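PDB 7JPJ: diaminopimelate decarboxylase from Phaeodactylum tricornutum, which probably catalyses the pyridoxal 5'-phosphate-dependent decarboxylation of diaminopimelate to lysine, and is seen here as a dimer with D-lysine bound. Local coordinates for residues 8-12 against 387-391; 96-102 against 116-121; 241-245 against 327-331. All blocks are in the same frame, centred on the assembly; numbering follows the deposited sequence.

Interaction 1 of 3, residues 8-12 against 387-391; sequences QSIFL and LVMDG
Asp390 is the centre of this contact, on the strand that begins before Leu387 and faces an irregular N-terminal loop. The strand is extended, and alternation turns Val388 and Asp390 toward residues 8-12; the nearest CA pairs are Ser9-Val388 (7.1 Å) and Ile10-Asp390 (6.6 Å). With chi1 in m, Asp390 accepts a nearly linear hydrogen bond through OD2 from Ile10 N (3.0 Å). Asp390 OD1 takes a hydrogen bond from a water at 2.5 Å, which accepts from Phe11 N (3.1 Å) and also bonds Ser9 OG (2.6 Å). A carboxylate suits this place because it can accept from both donors at once. Val388, compact and apolar, offers CG1 to Ser9 CB at 4.0 Å. Ser9 N donates to Leu12 O (2.8 Å), which closes the turn. Separately, Ser9 OG (chi1 p) accepts from Leu12 N (2.9 Å), an ST motif in the loop before helix 14-24, laid against the C-terminal β domain of a fold-type III PLP decarboxylase.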
ATOM      1  N   GLN A   8     -22.302 -12.457  16.612  1.00 23.33           N
ATOM      2  CA  GLN A   8     -21.773 -12.707  15.263  1.00 22.87           C
ATOM      3  C   GLN A   8     -21.140 -11.410  14.783  1.00 22.81           C
ATOM      4  O   GLN A   8     -21.206 -10.428  15.507  1.00 23.07           O
ATOM      5  CB  GLN A   8     -22.896 -13.113  14.312  1.00 22.90           C
ATOM      6  CG  GLN A   8     -24.124 -12.224  14.354  1.00 23.35           C
ATOM      7  CD  GLN A   8     -24.983 -12.456  13.137  1.00 23.25           C
ATOM      8  OE1 GLN A   8     -25.897 -13.273  13.148  1.00 23.51           O
ATOM      9  NE2 GLN A   8     -24.684 -11.744  12.065  1.00 22.91           N
ATOM     10  N   SER A   9     -20.563 -11.423  13.593  1.00 21.05           N
ATOM     11  CA  SER A   9     -20.035 -10.191  12.979  1.00 20.66           C
ATOM     12  C   SER A   9     -21.107  -9.707  12.004  1.00 20.59           C
ATOM     13  O   SER A   9     -22.236 -10.164  12.121  1.00 21.05           O
ATOM     14  CB  SER A   9     -18.742 -10.510  12.323  1.00 20.05           C
ATOM     15  OG  SER A   9     -18.939 -11.281  11.168  1.00 19.90           O
ATOM     16  N   ILE A  10     -20.775  -8.823  11.078  1.00 20.31           N
ATOM     17  CA  ILE A  10     -21.773  -8.407  10.053  1.00 20.34           C
ATOM     18  C   ILE A  10     -22.354  -9.644   9.348  1.00 20.36           C
ATOM     19  O   ILE A  10     -23.571  -9.644   9.115  1.00 20.59           O
ATOM     20  CB  ILE A  10     -21.196  -7.340   9.099  1.00 20.04           C
ATOM     21  CG1 ILE A  10     -21.264  -5.941   9.711  1.00 19.95           C
ATOM     22  CG2 ILE A  10     -21.822  -7.379   7.718  1.00 19.91           C
ATOM     23  CD1 ILE A  10     -22.607  -5.602  10.292  1.00 20.37           C
ATOM     24  N   PHE A  11     -21.550 -10.667   9.043  1.00 19.30           N
ATOM     25  CA  PHE A  11     -22.159 -11.826   8.403  1.00 19.27           C
ATOM     26  C   PHE A  11     -21.511 -13.150   8.805  1.00 19.30           C
ATOM     27  O   PHE A  11     -21.743 -14.163   8.132  1.00 19.23           O
ATOM     28  CB  PHE A  11     -22.142 -11.685   6.866  1.00 18.72           C
ATOM     29  CG  PHE A  11     -20.762 -11.561   6.261  1.00 18.14           C
ATOM     30  CD1 PHE A  11     -20.004 -12.689   5.976  1.00 17.95           C
ATOM     31  CD2 PHE A  11     -20.240 -10.315   5.944  1.00 17.86           C
ATOM     32  CE1 PHE A  11     -18.739 -12.576   5.410  1.00 17.52           C
ATOM     33  CE2 PHE A  11     -18.975 -10.195   5.376  1.00 17.41           C
ATOM     34  CZ  PHE A  11     -18.227 -11.328   5.108  1.00 17.25           C
ATOM     35  N   LEU A  12     -20.731 -13.186   9.886  1.00 19.66           N
ATOM     36  CA  LEU A  12     -20.004 -14.391  10.281  1.00 19.70           C
ATOM     37  C   LEU A  12     -20.308 -14.738  11.733  1.00 20.36           C
ATOM     38  O   LEU A  12     -19.903 -14.011  12.645  1.00 20.55           O
ATOM     39  CB  LEU A  12     -18.497 -14.214  10.089  1.00 19.25           C
ATOM     40  CG  LEU A  12     -17.956 -14.242   8.660  1.00 18.67           C
ATOM     41  CD1 LEU A  12     -16.442 -14.132   8.670  1.00 18.39           C
ATOM     42  CD2 LEU A  12     -18.405 -15.506   7.940  1.00 18.71           C
ATOM     43  N   LEU A 387     -10.295 -12.605  15.113  1.00 18.53           N
ATOM     44  CA  LEU A 387     -10.648 -11.201  14.946  1.00 18.91           C
ATOM     45  C   LEU A 387     -11.172 -11.001  13.532  1.00 17.90           C
ATOM     46  O   LEU A 387     -10.559 -11.471  12.569  1.00 16.61           O
ATOM     47  CB  LEU A 387      -9.448 -10.287  15.209  1.00 18.44           C
ATOM     48  CG  LEU A 387      -9.765  -8.792  15.334  1.00 18.94           C
ATOM     49  CD1 LEU A 387      -8.939  -8.154  16.438  1.00 20.03           C
ATOM     50  CD2 LEU A 387      -9.545  -8.062  14.014  1.00 17.23           C
ATOM     51  N   VAL A 388     -12.305 -10.316  13.409  1.00 18.76           N
ATOM     52  CA  VAL A 388     -12.965 -10.117  12.124  1.00 18.14           C
ATOM     53  C   VAL A 388     -13.078  -8.622  11.870  1.00 17.64           C
ATOM     54  O   VAL A 388     -13.741  -7.905  12.630  1.00 18.38           O
ATOM     55  CB  VAL A 388     -14.349 -10.785  12.081  1.00 19.31           C
ATOM     56  CG1 VAL A 388     -15.084 -10.397  10.807  1.00 18.91           C
ATOM     57  CG2 VAL A 388     -14.213 -12.294  12.184  1.00 19.88           C
ATOM     58  N   MET A 389     -12.436  -8.153  10.803  1.00 20.17           N
ATOM     59  CA  MET A 389     -12.530  -6.762  10.374  1.00 19.63           C
ATOM     60  C   MET A 389     -13.533  -6.692   9.229  1.00 19.64           C
ATOM     61  O   MET A 389     -13.250  -7.155   8.118  1.00 19.09           O
ATOM     62  CB  MET A 389     -11.168  -6.224   9.942  1.00 18.61           C
ATOM     63  CG  MET A 389     -10.463  -5.391  11.001  1.00 19.14           C
ATOM     64  SD  MET A 389      -8.865  -4.744  10.452  1.00 18.29           S
ATOM     65  CE  MET A 389      -9.222  -2.991  10.344  1.00 18.15           C
ATOM     66  N   ASP A 390     -14.701  -6.122   9.503  1.00 18.77           N
ATOM     67  CA  ASP A 390     -15.763  -6.031   8.513  1.00 18.99           C
ATOM     68  C   ASP A 390     -15.579  -4.790   7.641  1.00 18.29           C
ATOM     69  O   ASP A 390     -14.723  -3.939   7.893  1.00 17.82           O
ATOM     70  CB  ASP A 390     -17.128  -6.016   9.197  1.00 19.98           C
ATOM     71  CG  ASP A 390     -17.591  -7.402   9.602  1.00 20.94           C
ATOM     72  OD1 ASP A 390     -17.472  -8.333   8.779  1.00 20.97           O
ATOM     73  OD2 ASP A 390     -18.072  -7.562  10.743  1.00 21.92           O
ATOM     74  N   GLY A 391     -16.403  -4.700   6.598  1.00 17.82           N
ATOM     75  CA  GLY A 391     -16.278  -3.613   5.640  1.00 17.58           C
ATOM     76  C   GLY A 391     -14.976  -3.628   4.874  1.00 17.08           C
ATOM     77  O   GLY A 391     -14.514  -2.574   4.422  1.00 16.97           O
TER
HETATM   78  O   HOH W   1     -18.501 -10.561   8.756  1.00 19.25           O

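Interaction 2 of 3, residues 96-102 against 116-121; sequences AENISLS and MGVKLN
Two neighbouring parallel strands, 99-101 and 119-121, run with their axes 4.7 Å apart and 29° between directions, preceded by a 3-10 turn (96-98) and a helix end. Ala96 comes first: its small CB fits 3.2 Å from Met116 O and 3.9 Å from Val118 CG2, while Ala96 O accepts from Ile99 N (3.0 Å) to close the turn. Glu97 CA makes a CA-H...O contact with Gly117 O (3.2 Å), and Glu97 O receives a weak hydrogen bond from Lys119 NZ (2.8 Å), the long lysine curling back with chi4 p. Gly117, at phi 119°, follows helix 110-116 in a Schellman motif; a CB there would jam against Met116 O and sit tight to Glu97 CG. Ile99 O accepts from Lys119 N (3.3 Å). Ser100 pairs with Lys119 (CA-CA 4.8 Å) on one face of the sheet, Leu101 with Leu120 (CA-CA 5.0 Å) on the other, where two apolar side chains, both chi1 t and chi2 p, bring Leu101 CD2 3.9 Å from Leu120 CD1. Leu101 N donates to Lys119 O (2.9 Å) and Leu101 O accepts from Asn121 N (3.0 Å). Ser102 OG takes a weak hydrogen bond from Asn121 ND2 (3.4 Å); Asn121 OD1 accepts one from Arg199 NE. This β-α-β unit of the TIM-like barrel lies between strands 77-80 and 141-147, and Ile99 and Val118 are suitably apolar, packing with Met116 on helix 83-91.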
ATOM      1  N   ALA A  96     -17.230  -7.798 -23.996  1.00 20.88           N
ATOM      2  CA  ALA A  96     -16.524  -6.533 -24.175  1.00 20.85           C
ATOM      3  C   ALA A  96     -17.473  -5.343 -24.104  1.00 21.47           C
ATOM      4  O   ALA A  96     -17.134  -4.305 -23.523  1.00 21.73           O
ATOM      5  CB  ALA A  96     -15.769  -6.541 -25.503  1.00 21.58           C
ATOM      6  N   GLU A  97     -18.670  -5.475 -24.682  1.00 21.64           N
ATOM      7  CA  GLU A  97     -19.616  -4.365 -24.724  1.00 22.44           C
ATOM      8  C   GLU A  97     -20.078  -3.933 -23.337  1.00 22.58           C
ATOM      9  O   GLU A  97     -20.560  -2.805 -23.181  1.00 23.15           O
ATOM     10  CB  GLU A  97     -20.838  -4.730 -25.574  1.00 23.00           C
ATOM     11  CG  GLU A  97     -20.549  -5.617 -26.777  1.00 23.52           C
ATOM     12  CD  GLU A  97     -20.368  -7.081 -26.401  1.00 23.20           C
ATOM     13  OE1 GLU A  97     -19.305  -7.653 -26.738  1.00 23.70           O
ATOM     14  OE2 GLU A  97     -21.282  -7.649 -25.761  1.00 22.64           O
ATOM     15  N   ASN A  98     -19.956  -4.799 -22.334  1.00 20.69           N
ATOM     16  CA  ASN A  98     -20.343  -4.460 -20.973  1.00 20.96           C
ATOM     17  C   ASN A  98     -19.237  -3.747 -20.207  1.00 20.89           C
ATOM     18  O   ASN A  98     -19.431  -3.422 -19.031  1.00 21.09           O
ATOM     19  CB  ASN A  98     -20.764  -5.718 -20.206  1.00 20.36           C
ATOM     20  CG  ASN A  98     -22.041  -6.333 -20.743  1.00 20.86           C
ATOM     21  OD1 ASN A  98     -22.426  -6.102 -21.891  1.00 21.25           O
ATOM     22  ND2 ASN A  98     -22.710  -7.120 -19.909  1.00 20.66           N
ATOM     23  N   ILE A  99     -18.095  -3.493 -20.837  1.00 19.65           N
ATOM     24  CA  ILE A  99     -16.960  -2.843 -20.195  1.00 19.11           C
ATOM     25  C   ILE A  99     -16.812  -1.443 -20.770  1.00 19.51           C
ATOM     26  O   ILE A  99     -16.888  -1.255 -21.990  1.00 20.32           O
ATOM     27  CB  ILE A  99     -15.665  -3.652 -20.387  1.00 19.04           C
ATOM     28  CG1 ILE A  99     -15.884  -5.117 -20.000  1.00 18.86           C
ATOM     29  CG2 ILE A  99     -14.532  -3.044 -19.574  1.00 18.45           C
ATOM     30  CD1 ILE A  99     -14.683  -6.004 -20.256  1.00 18.92           C
ATOM     31  N   SER A 100     -16.611  -0.464 -19.892  1.00 19.82           N
ATOM     32  CA  SER A 100     -16.218   0.881 -20.282  1.00 20.18           C
ATOM     33  C   SER A 100     -14.874   1.199 -19.641  1.00 20.17           C
ATOM     34  O   SER A 100     -14.619   0.817 -18.494  1.00 20.07           O
ATOM     35  CB  SER A 100     -17.271   1.919 -19.871  1.00 20.37           C
ATOM     36  OG  SER A 100     -17.260   2.140 -18.473  1.00 20.44           O
ATOM     37  N   LEU A 101     -14.012   1.891 -20.383  1.00 20.58           N
ATOM     38  CA  LEU A 101     -12.636   2.150 -19.961  1.00 20.60           C
ATOM     39  C   LEU A 101     -12.459   3.635 -19.659  1.00 20.93           C
ATOM     40  O   LEU A 101     -12.548   4.476 -20.560  1.00 20.97           O
ATOM     41  CB  LEU A 101     -11.647   1.692 -21.031  1.00 20.47           C
ATOM     42  CG  LEU A 101     -10.185   2.101 -20.849  1.00 20.74           C
ATOM     43  CD1 LEU A 101      -9.617   1.547 -19.549  1.00 20.40           C
ATOM     44  CD2 LEU A 101      -9.353   1.648 -22.038  1.00 20.63           C
ATOM     45  N   SER A 102     -12.207   3.948 -18.390  1.00 21.52           N
ATOM     46  CA  SER A 102     -11.850   5.292 -17.945  1.00 21.63           C
ATOM     47  C   SER A 102     -10.540   5.175 -17.176  1.00 22.18           C
ATOM     48  O   SER A 102     -10.524   4.677 -16.046  1.00 22.04           O
ATOM     49  CB  SER A 102     -12.946   5.905 -17.073  1.00 20.98           C
ATOM     50  OG  SER A 102     -14.234   5.504 -17.507  1.00 20.97           O
ATOM     51  N   MET A 116     -13.048  -4.934 -30.147  1.00 25.69           N
ATOM     52  CA  MET A 116     -13.844  -6.021 -29.592  1.00 26.24           C
ATOM     53  C   MET A 116     -15.175  -5.553 -29.017  1.00 25.38           C
ATOM     54  O   MET A 116     -16.030  -6.395 -28.722  1.00 26.18           O
ATOM     55  CB  MET A 116     -13.048  -6.756 -28.512  1.00 25.80           C
ATOM     56  CG  MET A 116     -12.105  -7.813 -29.052  1.00 29.28           C
ATOM     57  SD  MET A 116     -11.006  -8.476 -27.782  1.00 28.26           S
ATOM     58  CE  MET A 116     -10.497  -6.975 -26.949  1.00 24.61           C
ATOM     59  N   GLY A 117     -15.372  -4.247 -28.850  1.00 25.92           N
ATOM     60  CA  GLY A 117     -16.634  -3.735 -28.353  1.00 23.56           C
ATOM     61  C   GLY A 117     -16.519  -2.966 -27.054  1.00 21.83           C
ATOM     62  O   GLY A 117     -17.532  -2.621 -26.439  1.00 21.57           O
ATOM     63  N   VAL A 118     -15.294  -2.690 -26.623  1.00 22.75           N
ATOM     64  CA  VAL A 118     -15.068  -1.935 -25.395  1.00 21.39           C
ATOM     65  C   VAL A 118     -15.325  -0.460 -25.666  1.00 20.91           C
ATOM     66  O   VAL A 118     -14.742   0.127 -26.585  1.00 21.10           O
ATOM     67  CB  VAL A 118     -13.643  -2.162 -24.869  1.00 20.87           C
ATOM     68  CG1 VAL A 118     -13.337  -1.204 -23.729  1.00 19.73           C
ATOM     69  CG2 VAL A 118     -13.466  -3.607 -24.425  1.00 21.55           C
ATOM     70  N   LYS A 119     -16.200   0.142 -24.865  1.00 21.97           N
ATOM     71  CA  LYS A 119     -16.498   1.563 -24.987  1.00 21.52           C
ATOM     72  C   LYS A 119     -15.449   2.376 -24.239  1.00 20.73           C
ATOM     73  O   LYS A 119     -15.155   2.099 -23.072  1.00 20.31           O
ATOM     74  CB  LYS A 119     -17.894   1.860 -24.441  1.00 21.84           C
ATOM     75  CG  LYS A 119     -18.993   0.996 -25.048  1.00 22.93           C
ATOM     76  CD  LYS A 119     -20.363   1.429 -24.565  1.00 23.55           C
ATOM     77  CE  LYS A 119     -21.471   0.673 -25.283  1.00 24.90           C
ATOM     78  NZ  LYS A 119     -21.469  -0.778 -24.961  1.00 25.30           N
ATOM     79  N   LEU A 120     -14.885   3.376 -24.909  1.00 21.02           N
ATOM     80  CA  LEU A 120     -13.828   4.196 -24.334  1.00 20.73           C
ATOM     81  C   LEU A 120     -14.376   5.556 -23.924  1.00 20.78           C
ATOM     82  O   LEU A 120     -15.069   6.216 -24.705  1.00 21.31           O
ATOM     83  CB  LEU A 120     -12.675   4.380 -25.324  1.00 21.27           C
ATOM     84  CG  LEU A 120     -11.600   5.369 -24.860  1.00 21.22           C
ATOM     85  CD1 LEU A 120     -10.882   4.842 -23.625  1.00 20.93           C
ATOM     86  CD2 LEU A 120     -10.611   5.673 -25.972  1.00 22.04           C
ATOM     87  N   ASN A 121     -14.063   5.968 -22.699  1.00 21.03           N
ATOM     88  CA  ASN A 121     -14.323   7.324 -22.231  1.00 21.96           C
ATOM     89  C   ASN A 121     -12.997   8.077 -22.257  1.00 22.19           C
ATOM     90  O   ASN A 121     -12.109   7.807 -21.443  1.00 22.01           O
ATOM     91  CB  ASN A 121     -14.929   7.322 -20.829  1.00 22.42           C
ATOM     92  CG  ASN A 121     -16.344   6.773 -20.803  1.00 22.64           C
ATOM     93  OD1 ASN A 121     -17.045   6.775 -21.817  1.00 22.78           O
ATOM     94  ND2 ASN A 121     -16.772   6.297 -19.638  1.00 22.84           N
TER

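Interaction 3 of 3, residues 241-245 against 327-331. With DLY (D-lysine), chain C.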
ATOM      1  N   VAL A 241     -20.577   4.661   2.197  1.00 24.44           N
ATOM      2  CA  VAL A 241     -21.002   3.514   2.988  1.00 23.71           C
ATOM      3  C   VAL A 241     -20.532   3.733   4.419  1.00 24.35           C
ATOM      4  O   VAL A 241     -19.340   3.965   4.656  1.00 23.93           O
ATOM      5  CB  VAL A 241     -20.442   2.193   2.427  1.00 20.50           C
ATOM      6  CG1 VAL A 241     -20.814   1.027   3.328  1.00 20.17           C
ATOM      7  CG2 VAL A 241     -20.936   1.961   1.015  1.00 19.11           C
ATOM      8  N   GLY A 242     -21.464   3.667   5.366  1.00 21.70           N
ATOM      9  CA  GLY A 242     -21.117   3.806   6.766  1.00 23.21           C
ATOM     10  C   GLY A 242     -20.763   2.480   7.402  1.00 23.22           C
ATOM     11  O   GLY A 242     -21.648   1.733   7.828  1.00 23.78           O
ATOM     12  N   ARG A 243     -19.469   2.172   7.468  1.00 22.74           N
ATOM     13  CA  ARG A 243     -19.047   0.903   8.054  1.00 22.87           C
ATOM     14  C   ARG A 243     -19.300   0.874   9.557  1.00 24.75           C
ATOM     15  O   ARG A 243     -19.741  -0.144  10.099  1.00 25.25           O
ATOM     16  CB  ARG A 243     -17.570   0.655   7.757  1.00 22.14           C
ATOM     17  CG  ARG A 243     -17.237   0.548   6.281  1.00 20.46           C
ATOM     18  CD  ARG A 243     -15.735   0.469   6.078  1.00 20.10           C
ATOM     19  NE  ARG A 243     -15.361   0.364   4.671  1.00 18.72           N
ATOM     20  CZ  ARG A 243     -15.257   1.399   3.846  1.00 18.17           C
ATOM     21  NH1 ARG A 243     -15.508   2.624   4.286  1.00 18.89           N
ATOM     22  NH2 ARG A 243     -14.902   1.211   2.583  1.00 17.07           N
ATOM     23  N   ASN A 244     -19.035   1.979  10.241  1.00 21.74           N
ATOM     24  CA  ASN A 244     -19.115   2.030  11.691  1.00 22.14           C
ATOM     25  C   ASN A 244     -20.450   2.607  12.137  1.00 23.23           C
ATOM     26  O   ASN A 244     -21.079   3.397  11.427  1.00 23.35           O
ATOM     27  CB  ASN A 244     -17.966   2.862  12.261  1.00 22.01           C
ATOM     28  CG  ASN A 244     -16.623   2.448  11.701  1.00 21.45           C
ATOM     29  OD1 ASN A 244     -16.025   1.470  12.152  1.00 21.50           O
ATOM     30  ND2 ASN A 244     -16.146   3.184  10.702  1.00 20.81           N
ATOM     31  N   LYS A 245     -20.878   2.192  13.327  1.00 23.65           N
ATOM     32  CA  LYS A 245     -22.127   2.677  13.896  1.00 24.84           C
ATOM     33  C   LYS A 245     -22.086   4.192  14.041  1.00 25.43           C
ATOM     34  O   LYS A 245     -21.117   4.753  14.559  1.00 25.41           O
ATOM     35  CB  LYS A 245     -22.373   2.014  15.253  1.00 26.06           C
ATOM     36  CG  LYS A 245     -23.792   2.149  15.779  1.00 27.97           C
ATOM     37  CD  LYS A 245     -23.808   2.609  17.229  1.00 29.56           C
ATOM     38  CE  LYS A 245     -25.195   2.453  17.847  1.00 31.87           C
ATOM     39  NZ  LYS A 245     -26.286   2.771  16.878  1.00 32.01           N
ATOM     40  N   ALA A 327      -8.747   5.064   8.592  1.00 18.38           N
ATOM     41  CA  ALA A 327     -10.125   4.606   8.519  1.00 17.28           C
ATOM     42  C   ALA A 327     -10.398   3.569   9.598  1.00 17.32           C
ATOM     43  O   ALA A 327      -9.617   2.630   9.783  1.00 17.61           O
ATOM     44  CB  ALA A 327     -10.414   4.018   7.139  1.00 16.54           C
ATOM     45  N   VAL A 328     -11.508   3.744  10.304  1.00 17.63           N
ATOM     46  CA  VAL A 328     -11.957   2.784  11.303  1.00 17.76           C
ATOM     47  C   VAL A 328     -12.812   1.733  10.612  1.00 17.38           C
ATOM     48  O   VAL A 328     -13.665   2.060   9.777  1.00 17.25           O
ATOM     49  CB  VAL A 328     -12.742   3.487  12.424  1.00 18.80           C
ATOM     50  CG1 VAL A 328     -13.051   2.516  13.558  1.00 19.15           C
ATOM     51  CG2 VAL A 328     -11.965   4.687  12.940  1.00 19.48           C
ATOM     52  N   HIS A 329     -12.575   0.466  10.949  1.00 18.82           N
ATOM     53  CA  HIS A 329     -13.370  -0.651  10.474  1.00 19.02           C
ATOM     54  C   HIS A 329     -14.076  -1.324  11.647  1.00 20.05           C
ATOM     55  O   HIS A 329     -13.548  -1.349  12.764  1.00 20.52           O
ATOM     56  CB  HIS A 329     -12.509  -1.690   9.746  1.00 18.94           C
ATOM     57  CG  HIS A 329     -11.999  -1.229   8.416  1.00 18.06           C
ATOM     58  ND1 HIS A 329     -12.169  -1.959   7.259  1.00 18.03           N
ATOM     59  CD2 HIS A 329     -11.310  -0.118   8.062  1.00 17.48           C
ATOM     60  CE1 HIS A 329     -11.616  -1.314   6.249  1.00 17.00           C
ATOM     61  NE2 HIS A 329     -11.088  -0.194   6.708  1.00 16.84           N
ATOM     62  N   PRO A 330     -15.273  -1.870  11.426  1.00 19.25           N
ATOM     63  CA  PRO A 330     -15.948  -2.621  12.494  1.00 19.74           C
ATOM     64  C   PRO A 330     -15.177  -3.892  12.817  1.00 20.31           C
ATOM     65  O   PRO A 330     -14.786  -4.643  11.921  1.00 20.53           O
ATOM     66  CB  PRO A 330     -17.329  -2.932  11.902  1.00 19.89           C
ATOM     67  CG  PRO A 330     -17.443  -2.095  10.665  1.00 19.74           C
ATOM     68  CD  PRO A 330     -16.056  -1.848  10.182  1.00 19.07           C
ATOM     69  N   ILE A 331     -14.961  -4.131  14.108  1.00 19.84           N
ATOM     70  CA  ILE A 331     -14.122  -5.228  14.574  1.00 20.22           C
ATOM     71  C   ILE A 331     -14.899  -6.054  15.587  1.00 20.06           C
ATOM     72  O   ILE A 331     -15.417  -5.514  16.571  1.00 19.85           O
ATOM     73  CB  ILE A 331     -12.809  -4.710  15.188  1.00 20.28           C
ATOM     74  CG1 ILE A 331     -11.995  -3.968  14.127  1.00 19.98           C
ATOM     75  CG2 ILE A 331     -12.017  -5.857  15.783  1.00 20.51           C
ATOM     76  CD1 ILE A 331     -10.896  -3.106  14.688  1.00 20.02           C
TER
HETATM   77  N   DLY C 501     -15.130   7.121   4.561  1.00 27.46           N
HETATM   78  CA  DLY C 501     -14.570   6.337   3.466  1.00 27.46           C
HETATM   79  C   DLY C 501     -15.652   5.514   2.757  1.00 27.46           C
HETATM   80  O   DLY C 501     -16.853   5.666   3.009  1.00 27.46           O
HETATM   81  CB  DLY C 501     -13.860   7.256   2.467  1.00 27.46           C
HETATM   82  CG  DLY C 501     -12.847   6.555   1.568  1.00 27.46           C
HETATM   83  CD  DLY C 501     -12.112   7.562   0.693  1.00 27.46           C
HETATM   84  CE  DLY C 501     -11.237   6.879  -0.350  1.00 27.46           C
HETATM   85  NZ  DLY C 501     -10.653   7.863  -1.310  1.00 27.46           N
HETATM   86  OXT DLY C 501     -15.349   4.669   1.908  1.00 27.46           O
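A single arginine here serves two surfaces: Arg243 reaches a bound D-lysine with its guanidinium while its aliphatic part rests on a loop of the other domain. The contact is a loop-to-loop junction at the ligand pocket, between the TIM-like barrel and the C-terminal β domain of a fold-type III PLP enzyme: one segment follows barrel strand 232-234, the other leads from helix 321-325 into strand 331-334. No strand pairing joins the two segments; one side-chain-to-backbone hydrogen bond and packing do. Arg243 adopts an extended conformation (chi2 and chi3 both t), long enough to carry NH1 to 3.1 Å from DLY OXT, a hydrogen bond near the guanidinium plane. Along the way Arg243 CB packs 3.8 Å from Pro330 CD, and Arg243 CD lies over one face of the His329 ring. Arg243 NE is hydrogen-bonded to Gly391 O, and His329 ND1 to Asp390 O. Pro330 suits its place because its compact ring has no NH to satisfy and presents CG to Arg243 O at 3.1 Å. Val241 and Arg243 belong to the D-lysine pocket, as do Lys240 and Arg321, so the junction brings barrel and β domain together beside the ligand. Asn244 supplies the hydrogen bond that directly joins the two loops. An amide suits the task, since Asn244 ND2 can donate twice: to Glu247 OE1, and to Val328 O at 2.9 Å with an angle of 164°.

From the N terminus, residues 8-12 open the widest loop, which interaction 1 closes only when the chain reaches 387-391, after the whole barrel and much of the β domain. Interactions 2 and 3 both nest inside it, in series with each other. Interaction 2 closes a short loop, a local step from one barrel strand to the next; interaction 3 opens after a later barrel strand and shuts at 327-331, joining barrel to β domain. Interactions 1 and 3 have centres about 11 Å apart and touch: Asp390 N lies 2.8 Å from Pro330 O, a probable hydrogen bond, and Gly391 meets Arg243. Interaction 2 lies on the opposite side of the chain's centre from the other two, its own centre about 35 Å from that of interaction 1.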